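PDB 7KV2: RagB/SusD family nutrient uptake outer membrane protein from Bacteroides thetaiotaomicron, which probably binds beta-glucans at the outer membrane of this gut bacterium, as a surface glycan-binding protein of the SusD family. Local coordinates for residues 189-194 and 226-231. Residues are numbered along the deposited sequence; the frame is centred on the assembly and turned at random.
With EDO (1,2-ethanediol), chain E.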
loop_
_atom_site.group_PDB
_atom_site.type_symbol
_atom_site.label_atom_id
_atom_site.label_comp_id
_atom_site.label_asym_id
_atom_site.label_seq_id
_atom_site.Cartn_x
_atom_site.Cartn_y
_atom_site.Cartn_z
ATOM N N LYS A 189 7.142 -12.978 15.997
ATOM C CA LYS A 189 7.334 -13.991 14.934
ATOM C C LYS A 189 7.813 -13.273 13.656
ATOM O O LYS A 189 8.736 -13.783 12.958
ATOM C CB LYS A 189 6.043 -14.738 14.640
ATOM C CG LYS A 189 5.438 -15.520 15.792
ATOM C CD LYS A 189 6.139 -16.812 16.090
ATOM C CE LYS A 189 5.340 -17.658 17.057
ATOM N NZ LYS A 189 6.234 -18.535 17.843
ATOM N N MET A 190 7.163 -12.151 13.317
ATOM C CA MET A 190 7.483 -11.398 12.063
ATOM C C MET A 190 8.932 -10.908 12.093
ATOM O O MET A 190 9.691 -11.184 11.136
ATOM C CB MET A 190 6.520 -10.221 11.900
ATOM C CG MET A 190 5.131 -10.702 11.529
ATOM S SD MET A 190 3.862 -9.396 11.661
ATOM C CE MET A 190 4.442 -8.144 10.511
ATOM N N VAL A 191 9.323 -10.167 13.115
ATOM C CA VAL A 191 10.661 -9.535 13.129
ATOM C C VAL A 191 11.751 -10.612 13.167
ATOM O O VAL A 191 12.757 -10.447 12.459
ATOM C CB VAL A 191 10.782 -8.466 14.229
ATOM C CG1 VAL A 191 10.946 -9.041 15.628
ATOM C CG2 VAL A 191 11.931 -7.535 13.875
ATOM N N THR A 192 11.554 -11.707 13.910
ATOM C CA THR A 192 12.539 -12.819 13.976
ATOM C C THR A 192 12.677 -13.466 12.587
ATOM O O THR A 192 13.807 -13.732 12.192
ATOM C CB THR A 192 12.159 -13.842 15.059
ATOM O OG1 THR A 192 12.199 -13.132 16.292
ATOM C CG2 THR A 192 13.119 -15.006 15.132
ATOM N N SER A 193 11.576 -13.698 11.862
ATOM C CA SER A 193 11.600 -14.227 10.473
ATOM C C SER A 193 12.421 -13.320 9.551
ATOM O O SER A 193 13.219 -13.840 8.764
ATOM C CB SER A 193 10.211 -14.408 9.927
ATOM O OG SER A 193 9.552 -15.495 10.557
ATOM N N LEU A 194 12.236 -12.004 9.644
ATOM C CA LEU A 194 13.015 -11.049 8.818
ATOM C C LEU A 194 14.508 -11.164 9.177
ATOM O O LEU A 194 15.326 -11.089 8.242
ATOM C CB LEU A 194 12.500 -9.622 9.007
ATOM C CG LEU A 194 11.082 -9.364 8.494
ATOM C CD1 LEU A 194 10.787 -7.872 8.486
ATOM C CD2 LEU A 194 10.863 -9.947 7.107
ATOM N N GLU A 226 9.466 -0.790 8.671
ATOM C CA GLU A 226 8.006 -0.601 8.757
ATOM C C GLU A 226 7.474 -1.222 10.055
ATOM O O GLU A 226 6.798 -0.495 10.835
ATOM C CB GLU A 226 7.270 -1.195 7.570
ATOM C CG GLU A 226 5.758 -1.013 7.695
ATOM C CD GLU A 226 4.922 -1.353 6.469
ATOM O OE1 GLU A 226 5.478 -1.518 5.341
ATOM O OE2 GLU A 226 3.731 -1.500 6.659
ATOM N N ILE A 227 7.739 -2.501 10.293
ATOM C CA ILE A 227 7.103 -3.212 11.450
ATOM C C ILE A 227 7.788 -2.757 12.764
ATOM O O ILE A 227 7.062 -2.543 13.782
ATOM C CB ILE A 227 7.071 -4.738 11.216
ATOM C CG1 ILE A 227 8.452 -5.390 11.289
ATOM C CG2 ILE A 227 6.366 -5.080 9.908
ATOM C CD1 ILE A 227 8.389 -6.879 11.341
ATOM N N VAL A 228 9.097 -2.520 12.744
ATOM C CA VAL A 228 9.881 -1.987 13.905
ATOM C C VAL A 228 9.285 -0.645 14.327
ATOM O O VAL A 228 9.032 -0.436 15.550
ATOM C CB VAL A 228 11.382 -1.867 13.607
ATOM C CG1 VAL A 228 12.097 -1.016 14.628
ATOM C CG2 VAL A 228 12.036 -3.229 13.494
ATOM N N MET A 229 8.998 0.227 13.356
ATOM C CA MET A 229 8.524 1.581 13.701
ATOM C C MET A 229 7.063 1.511 14.116
ATOM O O MET A 229 6.690 2.237 15.073
ATOM C CB MET A 229 8.764 2.566 12.556
ATOM C CG MET A 229 10.241 2.804 12.340
ATOM S SD MET A 229 10.632 3.669 10.770
ATOM C CE MET A 229 10.213 5.317 11.309
ATOM N N TYR A 230 6.250 0.661 13.494
ATOM C CA TYR A 230 4.819 0.608 13.878
ATOM C C TYR A 230 4.697 0.045 15.315
ATOM O O TYR A 230 3.767 0.405 16.031
ATOM C CB TYR A 230 3.971 -0.224 12.928
ATOM C CG TYR A 230 2.497 -0.009 13.162
ATOM C CD1 TYR A 230 1.922 1.232 12.947
ATOM C CD2 TYR A 230 1.682 -1.013 13.650
ATOM C CE1 TYR A 230 0.582 1.465 13.208
ATOM C CE2 TYR A 230 0.332 -0.805 13.891
ATOM C CZ TYR A 230 -0.216 0.453 13.696
ATOM O OH TYR A 230 -1.542 0.685 13.905
ATOM N N GLN A 231 5.601 -0.858 15.678
ATOM C CA GLN A 231 5.618 -1.525 17.017
ATOM C C GLN A 231 6.167 -0.568 18.079
ATOM O O GLN A 231 5.952 -0.839 19.262
ATOM C CB GLN A 231 6.499 -2.768 16.954
ATOM C CG GLN A 231 6.561 -3.549 18.278
ATOM C CD GLN A 231 5.233 -4.155 18.645
ATOM O OE1 GLN A 231 4.310 -4.216 17.839
ATOM N NE2 GLN A 231 5.120 -4.658 19.878
HETATM C C1 EDO E . 0.856 -2.422 5.138
HETATM O O1 EDO E . -0.422 -1.818 5.234
HETATM C C2 EDO E . 1.774 -1.800 4.150
HETATM O O2 EDO E . 2.967 -2.532 3.818
#
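Ile227 meets Met190, Val191 and Leu194 at once, its two branches sharing the work. A chi1 of 70° sets CG1 between the backbone N and the carbonyl carbon, and from there CD1 of Ile227 reaches up to the facing helix, 3.9 Å from Val191 N. The same CD1 meets Leu194 CD1 tip to tip at 3.9 Å and also lies against Met190 CB. The shorter branch, CG2 of Ile227, lies 3.7 Å from the methyl CE of Met190; the unbranched thioether bends at chi3, and the two chains pass each other at a slant. A beta-branched residue suits this place because it offers two arms from one CB, a short methyl and a longer ethyl. Around this buried cluster of apolar side chains, helices 183-200 and 217-231 run roughly antiparallel, their local axes 149° apart and 10.6 Å at closest approach, as neighbouring helices of the TPR-like, helical part of a SusD protein. Packing is looser on the Val228 side, where Val191 CG2 and Val228 CG2 come only to 4.3 Å and Arg236 touches both valines. Glu226, one residue before Ile227, takes no part in the apolar seam and is partly exposed; its OE2 forms a salt bridge with Lys160 and a hydrogen bond with Asn156, while OE1 is hydrogen-bonded to Tyr403. OE1 of Glu226 also accepts a hydrogen bond from O2 of a 1,2-ethanediol at 3.1 Å, the diol probably coming from the crystallisation liquor. An alanine here would probably leave Lys160 without this carboxylate as its salt-bridge mate and deprive Asn156 and Tyr403 of a shared hydrogen-bonding partner.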